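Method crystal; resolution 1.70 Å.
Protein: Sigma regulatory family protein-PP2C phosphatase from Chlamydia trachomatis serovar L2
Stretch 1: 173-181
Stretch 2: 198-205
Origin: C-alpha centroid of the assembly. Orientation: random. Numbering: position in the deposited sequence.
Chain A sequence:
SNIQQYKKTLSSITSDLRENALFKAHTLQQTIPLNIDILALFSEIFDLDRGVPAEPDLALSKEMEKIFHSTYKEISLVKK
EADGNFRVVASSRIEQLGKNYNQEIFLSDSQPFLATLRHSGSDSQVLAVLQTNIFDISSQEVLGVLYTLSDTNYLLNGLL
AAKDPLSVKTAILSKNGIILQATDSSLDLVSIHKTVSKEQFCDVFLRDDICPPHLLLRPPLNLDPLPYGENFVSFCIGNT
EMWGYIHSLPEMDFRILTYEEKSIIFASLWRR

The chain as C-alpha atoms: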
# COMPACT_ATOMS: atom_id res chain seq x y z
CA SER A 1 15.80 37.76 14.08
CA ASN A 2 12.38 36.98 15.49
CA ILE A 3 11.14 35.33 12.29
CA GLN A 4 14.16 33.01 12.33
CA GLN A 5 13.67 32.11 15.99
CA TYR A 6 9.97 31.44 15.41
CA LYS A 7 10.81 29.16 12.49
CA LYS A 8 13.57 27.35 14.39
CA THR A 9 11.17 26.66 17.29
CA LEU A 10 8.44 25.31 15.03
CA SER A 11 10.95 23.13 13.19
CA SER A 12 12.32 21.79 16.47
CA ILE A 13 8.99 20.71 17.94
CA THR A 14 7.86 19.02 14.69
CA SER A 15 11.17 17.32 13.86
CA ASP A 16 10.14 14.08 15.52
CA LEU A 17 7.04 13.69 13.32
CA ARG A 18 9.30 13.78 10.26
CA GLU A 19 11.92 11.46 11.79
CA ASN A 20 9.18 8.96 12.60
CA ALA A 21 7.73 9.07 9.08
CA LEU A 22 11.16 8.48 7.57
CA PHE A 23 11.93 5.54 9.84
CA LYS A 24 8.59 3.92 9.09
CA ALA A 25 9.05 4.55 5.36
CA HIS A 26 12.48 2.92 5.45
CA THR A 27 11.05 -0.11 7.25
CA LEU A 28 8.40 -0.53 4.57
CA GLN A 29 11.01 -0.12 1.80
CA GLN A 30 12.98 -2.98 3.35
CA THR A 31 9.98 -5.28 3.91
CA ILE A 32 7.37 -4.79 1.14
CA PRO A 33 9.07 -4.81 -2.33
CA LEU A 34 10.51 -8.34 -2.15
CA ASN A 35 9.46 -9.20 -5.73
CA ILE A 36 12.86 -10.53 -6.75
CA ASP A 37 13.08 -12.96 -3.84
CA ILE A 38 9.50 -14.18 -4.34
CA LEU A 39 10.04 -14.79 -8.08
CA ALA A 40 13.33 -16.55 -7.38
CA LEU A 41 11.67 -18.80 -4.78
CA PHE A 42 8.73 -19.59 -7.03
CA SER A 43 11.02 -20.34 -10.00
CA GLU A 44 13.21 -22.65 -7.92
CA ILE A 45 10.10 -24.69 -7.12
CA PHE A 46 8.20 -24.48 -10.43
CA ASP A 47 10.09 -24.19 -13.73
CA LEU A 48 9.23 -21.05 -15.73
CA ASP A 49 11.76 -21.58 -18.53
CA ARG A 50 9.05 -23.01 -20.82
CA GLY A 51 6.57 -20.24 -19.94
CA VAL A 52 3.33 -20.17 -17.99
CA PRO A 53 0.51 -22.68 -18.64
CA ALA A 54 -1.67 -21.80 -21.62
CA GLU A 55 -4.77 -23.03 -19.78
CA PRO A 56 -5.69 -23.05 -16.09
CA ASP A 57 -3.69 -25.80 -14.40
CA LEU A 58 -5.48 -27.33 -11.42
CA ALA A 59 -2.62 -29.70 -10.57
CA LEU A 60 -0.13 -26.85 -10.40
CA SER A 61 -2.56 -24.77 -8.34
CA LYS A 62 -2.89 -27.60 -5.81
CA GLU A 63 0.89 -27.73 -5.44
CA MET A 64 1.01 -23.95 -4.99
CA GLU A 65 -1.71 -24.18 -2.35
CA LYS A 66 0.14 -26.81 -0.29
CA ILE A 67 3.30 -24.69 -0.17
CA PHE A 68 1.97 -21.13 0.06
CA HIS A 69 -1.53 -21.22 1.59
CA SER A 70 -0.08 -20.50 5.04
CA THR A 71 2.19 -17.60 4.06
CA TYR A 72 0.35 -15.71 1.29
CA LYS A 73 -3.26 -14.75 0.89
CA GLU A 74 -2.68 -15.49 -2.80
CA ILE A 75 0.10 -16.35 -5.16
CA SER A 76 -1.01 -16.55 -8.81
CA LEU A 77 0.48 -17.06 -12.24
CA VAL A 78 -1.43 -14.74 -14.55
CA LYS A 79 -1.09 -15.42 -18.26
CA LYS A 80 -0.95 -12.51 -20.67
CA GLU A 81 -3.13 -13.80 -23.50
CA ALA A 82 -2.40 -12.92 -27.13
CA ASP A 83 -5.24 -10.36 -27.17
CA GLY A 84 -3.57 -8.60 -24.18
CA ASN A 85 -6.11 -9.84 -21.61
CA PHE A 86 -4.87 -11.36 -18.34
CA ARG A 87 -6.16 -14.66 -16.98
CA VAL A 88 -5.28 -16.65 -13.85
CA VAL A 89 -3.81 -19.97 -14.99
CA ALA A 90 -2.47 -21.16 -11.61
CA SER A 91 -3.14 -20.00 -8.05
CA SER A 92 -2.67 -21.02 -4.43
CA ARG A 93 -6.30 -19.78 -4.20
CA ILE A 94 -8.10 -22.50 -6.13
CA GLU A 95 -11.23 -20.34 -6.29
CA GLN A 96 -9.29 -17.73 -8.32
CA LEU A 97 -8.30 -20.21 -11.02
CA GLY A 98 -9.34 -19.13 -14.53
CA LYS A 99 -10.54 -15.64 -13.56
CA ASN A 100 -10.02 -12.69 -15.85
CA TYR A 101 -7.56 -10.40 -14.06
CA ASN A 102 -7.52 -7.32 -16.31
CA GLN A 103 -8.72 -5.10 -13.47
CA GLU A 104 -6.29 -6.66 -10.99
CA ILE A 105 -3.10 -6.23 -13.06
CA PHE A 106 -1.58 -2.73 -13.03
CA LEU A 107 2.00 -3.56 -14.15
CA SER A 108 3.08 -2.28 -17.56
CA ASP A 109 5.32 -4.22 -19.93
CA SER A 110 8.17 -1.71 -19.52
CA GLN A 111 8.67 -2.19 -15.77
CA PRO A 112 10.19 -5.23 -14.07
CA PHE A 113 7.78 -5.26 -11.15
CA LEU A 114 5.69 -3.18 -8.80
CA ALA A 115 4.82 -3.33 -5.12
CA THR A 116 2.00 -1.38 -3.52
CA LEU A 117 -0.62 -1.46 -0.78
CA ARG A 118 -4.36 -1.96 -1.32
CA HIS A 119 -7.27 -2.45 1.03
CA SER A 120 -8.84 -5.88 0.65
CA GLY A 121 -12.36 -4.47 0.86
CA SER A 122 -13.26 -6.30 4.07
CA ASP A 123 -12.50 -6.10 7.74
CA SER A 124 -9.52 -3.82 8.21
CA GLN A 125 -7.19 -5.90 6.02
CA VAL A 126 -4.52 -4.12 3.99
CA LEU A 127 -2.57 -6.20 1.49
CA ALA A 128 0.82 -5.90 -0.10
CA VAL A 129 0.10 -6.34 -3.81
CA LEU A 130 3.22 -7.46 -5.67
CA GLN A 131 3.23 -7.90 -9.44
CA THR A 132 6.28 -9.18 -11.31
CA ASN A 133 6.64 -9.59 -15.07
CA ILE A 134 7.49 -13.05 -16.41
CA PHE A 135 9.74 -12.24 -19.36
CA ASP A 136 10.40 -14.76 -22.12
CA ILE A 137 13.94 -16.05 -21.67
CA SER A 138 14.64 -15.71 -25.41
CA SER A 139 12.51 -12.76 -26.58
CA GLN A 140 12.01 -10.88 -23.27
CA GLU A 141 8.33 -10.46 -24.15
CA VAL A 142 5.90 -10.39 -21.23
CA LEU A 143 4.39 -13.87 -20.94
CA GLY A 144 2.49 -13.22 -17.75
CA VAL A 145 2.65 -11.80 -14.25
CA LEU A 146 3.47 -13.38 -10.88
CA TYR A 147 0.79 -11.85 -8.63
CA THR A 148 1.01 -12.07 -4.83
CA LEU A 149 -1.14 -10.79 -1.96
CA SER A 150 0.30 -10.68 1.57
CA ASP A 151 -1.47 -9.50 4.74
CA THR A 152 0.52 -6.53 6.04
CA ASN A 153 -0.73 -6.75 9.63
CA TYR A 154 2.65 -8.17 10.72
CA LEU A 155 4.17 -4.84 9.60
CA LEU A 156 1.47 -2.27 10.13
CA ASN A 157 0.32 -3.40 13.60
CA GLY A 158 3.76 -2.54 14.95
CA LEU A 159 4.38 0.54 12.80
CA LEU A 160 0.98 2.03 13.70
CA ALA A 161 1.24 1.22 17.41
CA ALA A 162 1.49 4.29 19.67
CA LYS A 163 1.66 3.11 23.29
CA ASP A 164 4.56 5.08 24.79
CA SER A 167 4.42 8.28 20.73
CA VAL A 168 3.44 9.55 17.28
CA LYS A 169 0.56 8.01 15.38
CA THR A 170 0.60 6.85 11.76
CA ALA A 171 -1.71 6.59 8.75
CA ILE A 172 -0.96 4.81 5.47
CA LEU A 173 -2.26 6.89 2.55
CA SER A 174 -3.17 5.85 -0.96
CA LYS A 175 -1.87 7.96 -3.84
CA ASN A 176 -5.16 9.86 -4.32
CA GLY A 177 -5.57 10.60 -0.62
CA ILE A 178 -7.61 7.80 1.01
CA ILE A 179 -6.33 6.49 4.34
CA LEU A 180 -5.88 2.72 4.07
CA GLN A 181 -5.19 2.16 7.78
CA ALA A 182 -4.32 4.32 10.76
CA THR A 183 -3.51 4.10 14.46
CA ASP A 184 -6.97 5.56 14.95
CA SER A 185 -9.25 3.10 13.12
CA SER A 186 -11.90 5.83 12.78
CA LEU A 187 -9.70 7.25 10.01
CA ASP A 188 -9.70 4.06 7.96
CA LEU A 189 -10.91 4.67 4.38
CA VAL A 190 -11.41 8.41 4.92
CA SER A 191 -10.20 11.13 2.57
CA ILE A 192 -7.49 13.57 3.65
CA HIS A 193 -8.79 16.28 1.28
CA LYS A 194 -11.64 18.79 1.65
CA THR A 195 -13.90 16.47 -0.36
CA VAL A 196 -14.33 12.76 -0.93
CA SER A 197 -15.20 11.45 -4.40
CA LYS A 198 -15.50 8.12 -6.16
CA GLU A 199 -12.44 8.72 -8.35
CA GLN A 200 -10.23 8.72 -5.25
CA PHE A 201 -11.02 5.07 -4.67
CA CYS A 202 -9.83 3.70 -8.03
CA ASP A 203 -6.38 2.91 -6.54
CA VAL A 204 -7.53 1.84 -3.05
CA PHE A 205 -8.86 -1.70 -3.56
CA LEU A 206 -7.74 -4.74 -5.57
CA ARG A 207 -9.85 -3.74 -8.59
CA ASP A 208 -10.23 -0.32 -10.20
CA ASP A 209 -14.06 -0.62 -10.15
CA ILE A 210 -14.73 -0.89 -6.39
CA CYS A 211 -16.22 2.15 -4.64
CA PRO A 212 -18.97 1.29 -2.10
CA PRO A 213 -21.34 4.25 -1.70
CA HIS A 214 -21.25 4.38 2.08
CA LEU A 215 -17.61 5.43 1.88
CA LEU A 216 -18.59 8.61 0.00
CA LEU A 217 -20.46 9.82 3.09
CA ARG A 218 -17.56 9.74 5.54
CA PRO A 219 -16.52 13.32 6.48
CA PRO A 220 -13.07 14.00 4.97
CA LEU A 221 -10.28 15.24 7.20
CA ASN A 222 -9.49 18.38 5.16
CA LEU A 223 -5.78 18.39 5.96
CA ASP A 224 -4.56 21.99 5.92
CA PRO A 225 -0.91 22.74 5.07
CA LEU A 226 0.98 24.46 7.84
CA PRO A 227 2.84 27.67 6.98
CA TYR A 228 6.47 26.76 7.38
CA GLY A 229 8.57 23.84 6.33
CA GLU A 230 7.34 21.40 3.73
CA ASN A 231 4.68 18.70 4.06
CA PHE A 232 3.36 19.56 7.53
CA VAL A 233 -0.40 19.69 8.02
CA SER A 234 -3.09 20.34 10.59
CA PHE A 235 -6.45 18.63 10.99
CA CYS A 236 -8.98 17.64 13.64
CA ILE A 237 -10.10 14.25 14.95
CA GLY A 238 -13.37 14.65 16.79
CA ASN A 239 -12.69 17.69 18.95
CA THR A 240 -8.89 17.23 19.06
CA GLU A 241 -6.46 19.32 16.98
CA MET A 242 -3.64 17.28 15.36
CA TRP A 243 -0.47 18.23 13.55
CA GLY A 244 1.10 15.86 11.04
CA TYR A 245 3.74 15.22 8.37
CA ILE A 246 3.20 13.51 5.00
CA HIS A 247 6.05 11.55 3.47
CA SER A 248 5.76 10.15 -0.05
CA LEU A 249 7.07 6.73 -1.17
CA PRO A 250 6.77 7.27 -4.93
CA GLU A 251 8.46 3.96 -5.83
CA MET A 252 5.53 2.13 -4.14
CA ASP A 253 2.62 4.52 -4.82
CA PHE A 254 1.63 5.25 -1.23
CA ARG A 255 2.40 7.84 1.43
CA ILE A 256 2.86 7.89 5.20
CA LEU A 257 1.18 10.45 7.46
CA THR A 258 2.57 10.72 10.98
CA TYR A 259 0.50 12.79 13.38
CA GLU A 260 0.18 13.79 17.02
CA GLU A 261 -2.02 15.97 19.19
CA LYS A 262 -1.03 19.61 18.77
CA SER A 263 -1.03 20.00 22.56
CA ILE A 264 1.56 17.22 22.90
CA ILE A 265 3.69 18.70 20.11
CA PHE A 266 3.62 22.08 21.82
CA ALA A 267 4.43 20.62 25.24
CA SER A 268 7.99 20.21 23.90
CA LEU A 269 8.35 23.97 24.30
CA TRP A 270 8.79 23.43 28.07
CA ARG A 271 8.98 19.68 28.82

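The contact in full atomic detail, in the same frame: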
# COMPACT_ATOMS: atom_id res chain seq x y z
N LEU A 173 -1.45 6.13 3.50
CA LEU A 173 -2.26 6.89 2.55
C LEU A 173 -2.10 6.33 1.15
O LEU A 173 -0.97 6.16 0.67
CB LEU A 173 -1.86 8.37 2.51
CG LEU A 173 -2.39 9.37 3.51
CD1 LEU A 173 -2.47 8.81 4.90
CD2 LEU A 173 -1.48 10.59 3.42
N SER A 174 -3.22 6.13 0.46
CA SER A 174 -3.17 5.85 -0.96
C SER A 174 -2.74 7.09 -1.73
O SER A 174 -2.75 8.22 -1.22
CB SER A 174 -4.54 5.38 -1.45
OG SER A 174 -5.39 6.50 -1.61
N LYS A 175 -2.38 6.88 -3.00
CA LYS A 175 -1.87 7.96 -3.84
C LYS A 175 -2.85 9.12 -3.98
O LYS A 175 -2.44 10.29 -4.01
CB LYS A 175 -1.52 7.39 -5.22
CG LYS A 175 -0.80 8.37 -6.14
CD LYS A 175 -0.46 7.74 -7.48
N ASN A 176 -4.15 8.82 -4.12
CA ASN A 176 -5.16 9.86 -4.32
C ASN A 176 -5.78 10.35 -3.01
O ASN A 176 -6.78 11.06 -3.04
CB ASN A 176 -6.32 9.39 -5.23
CG ASN A 176 -5.87 8.84 -6.57
OD1 ASN A 176 -6.41 7.84 -7.06
ND2 ASN A 176 -4.95 9.54 -7.21
N GLY A 177 -5.22 9.97 -1.87
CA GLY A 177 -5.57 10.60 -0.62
C GLY A 177 -6.58 9.89 0.26
O GLY A 177 -7.21 10.56 1.09
N ILE A 178 -6.75 8.58 0.12
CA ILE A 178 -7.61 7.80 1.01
C ILE A 178 -6.73 7.08 2.03
O ILE A 178 -5.77 6.39 1.66
CB ILE A 178 -8.47 6.79 0.23
CG1 ILE A 178 -9.41 7.50 -0.77
CG2 ILE A 178 -9.29 5.94 1.19
CD1 ILE A 178 -10.37 8.52 -0.11
N ILE A 179 -7.06 7.23 3.31
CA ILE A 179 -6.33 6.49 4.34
C ILE A 179 -6.67 5.00 4.25
O ILE A 179 -7.84 4.61 4.28
CB ILE A 179 -6.63 7.06 5.73
CG1 ILE A 179 -6.06 8.49 5.83
CG2 ILE A 179 -6.05 6.16 6.82
CD1 ILE A 179 -6.44 9.24 7.09
N LEU A 180 -5.65 4.16 4.10
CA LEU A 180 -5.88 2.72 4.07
C LEU A 180 -6.01 2.15 5.48
O LEU A 180 -6.83 1.25 5.72
CB LEU A 180 -4.75 2.03 3.32
CG LEU A 180 -4.49 2.47 1.88
CD1 LEU A 180 -3.38 1.60 1.27
CD2 LEU A 180 -5.73 2.42 1.03
N GLN A 181 -5.20 2.65 6.41
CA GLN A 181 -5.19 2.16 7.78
C GLN A 181 -4.45 3.16 8.64
O GLN A 181 -3.43 3.72 8.21
CB GLN A 181 -4.55 0.77 7.86
CG GLN A 181 -4.74 0.09 9.17
CD GLN A 181 -4.46 -1.38 9.06
OE1 GLN A 181 -3.36 -1.83 9.35
NE2 GLN A 181 -5.47 -2.15 8.63
N LYS A 198 -15.67 9.50 -5.74
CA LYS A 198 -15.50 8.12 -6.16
C LYS A 198 -14.15 7.91 -6.84
O LYS A 198 -13.51 6.87 -6.65
CB LYS A 198 -16.65 7.71 -7.10
CG LYS A 198 -16.71 8.48 -8.41
N GLU A 199 -13.68 8.89 -7.60
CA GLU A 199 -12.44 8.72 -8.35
C GLU A 199 -11.24 8.53 -7.43
O GLU A 199 -10.23 7.94 -7.84
CB GLU A 199 -12.25 9.91 -9.28
CG GLU A 199 -13.29 10.03 -10.42
CD GLU A 199 -14.67 10.58 -9.99
OE1 GLU A 199 -14.84 11.10 -8.86
OE2 GLU A 199 -15.61 10.49 -10.82
N GLN A 200 -11.32 8.98 -6.18
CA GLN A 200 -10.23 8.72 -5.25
C GLN A 200 -10.05 7.24 -4.96
O GLN A 200 -8.97 6.84 -4.54
CB GLN A 200 -10.46 9.41 -3.91
CG GLN A 200 -10.31 10.89 -3.96
CD GLN A 200 -10.48 11.46 -2.60
OE1 GLN A 200 -11.58 11.73 -2.18
NE2 GLN A 200 -9.38 11.58 -1.86
N PHE A 201 -11.09 6.44 -5.14
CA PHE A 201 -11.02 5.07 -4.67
C PHE A 201 -10.52 4.10 -5.73
O PHE A 201 -10.31 2.92 -5.42
CB PHE A 201 -12.39 4.64 -4.14
CG PHE A 201 -12.70 5.24 -2.81
CD1 PHE A 201 -12.32 4.61 -1.63
CD2 PHE A 201 -13.32 6.48 -2.73
CE1 PHE A 201 -12.60 5.20 -0.40
CE2 PHE A 201 -13.58 7.05 -1.53
CZ PHE A 201 -13.22 6.42 -0.37
N CYS A 202 -10.24 4.58 -6.94
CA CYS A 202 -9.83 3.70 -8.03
C CYS A 202 -8.50 3.01 -7.77
O CYS A 202 -8.22 2.00 -8.43
CB CYS A 202 -9.75 4.50 -9.33
SG CYS A 202 -11.35 5.21 -9.78
N ASP A 203 -7.68 3.52 -6.85
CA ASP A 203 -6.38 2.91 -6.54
C ASP A 203 -6.29 2.46 -5.08
O ASP A 203 -5.19 2.36 -4.53
CB ASP A 203 -5.24 3.88 -6.87
CG ASP A 203 -5.27 5.15 -6.03
OD1 ASP A 203 -6.20 5.33 -5.21
OD2 ASP A 203 -4.36 5.99 -6.18
N VAL A 204 -7.44 2.20 -4.46
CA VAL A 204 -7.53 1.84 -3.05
C VAL A 204 -7.70 0.33 -2.86
O VAL A 204 -7.18 -0.23 -1.91
CB VAL A 204 -8.69 2.62 -2.39
CG1 VAL A 204 -9.00 2.08 -1.01
CG2 VAL A 204 -8.37 4.11 -2.31
N PHE A 205 -8.48 -0.31 -3.71
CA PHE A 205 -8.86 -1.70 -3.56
C PHE A 205 -8.12 -2.55 -4.60
O PHE A 205 -7.26 -2.05 -5.33
CB PHE A 205 -10.38 -1.79 -3.65
CG PHE A 205 -11.11 -1.02 -2.58
CD1 PHE A 205 -11.07 -1.42 -1.26
CD2 PHE A 205 -11.86 0.10 -2.90
CE1 PHE A 205 -11.73 -0.72 -0.28
CE2 PHE A 205 -12.54 0.82 -1.93
CZ PHE A 205 -12.49 0.41 -0.63

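What does Ile178 do at the centre of the contact? It covers more surface than any other residue here, and its CA-to-CB bond points toward the second stretch. With chi1 and chi2 both in the m well, its CG1 lies 4.0 Å from the centroid of the Phe201 ring and only 13° off the ring normal, a CH-pi contact over the face. The chain end follows, with Ile178 CD1 3.5 Å from Phe201 CZ. Phe201 starts out pointing away at its CB, but its long side chain brings the ring back within reach. At the branch point, Ile178 CB packs 3.7 Å from Val204 CG2, so one beta-branched side chain meets both an aromatic face and a valine. Leu180 extends this apolar patch, its CD2 reaching to 3.9 Å from Val204 CG1. All four residues are buried, as suits side chains without polar groups.

How is the turn of the first stretch fastened to the second? A type I beta turn runs from Ser174 to Gly177, closed by the hydrogen bond from Gly177 N to Ser174 O (3.1 Å). It leaves the carbonyl of Asn176 free to accept a nearly straight hydrogen bond from the side chain of Gln200, with Gln200 NE2 2.9 Å from Asn176 O and an angle of 174° at the hydrogen. Gln200 is buried, and its amide brings a donor to a backbone acceptor; the same NE2 also lies 3.7 Å from Ile178 CD1, so the polar link borders the apolar patch.

Why is glycine suited to position 177? Its phi/psi of 98/24 would press a CB against the preceding carbonyl oxygen, which alone favours glycine. An ideal CB on Gly177 would also stand 3.4 Å from Gln200 NE2, close to the amide that holds the turn. Further back in the turn, Ser174 OG accepts a hydrogen bond from Ile178 N (3.0 Å), while Ser174 N donates to Ile178 O (2.8 Å), bracing the loop that presents the isoleucine.

What do Asn176 and Asp203 add? Asn176 buries 72 Å² and Asp203 66 Å², and both point toward the opposing stretch at CB. The Asn176 side-chain amide, probably turned over in the model, meets the Asp203 carboxylate; whether they share a hydrogen bond remains open. The carboxylate also lies alongside the turn, with Asp203 OD2 3.3 Å from Lys175 CB. Asn176 CB and Gln200 CB approach to 4.3 Å, in keeping with the close backbones there, whose CA atoms are 5.3 Å apart.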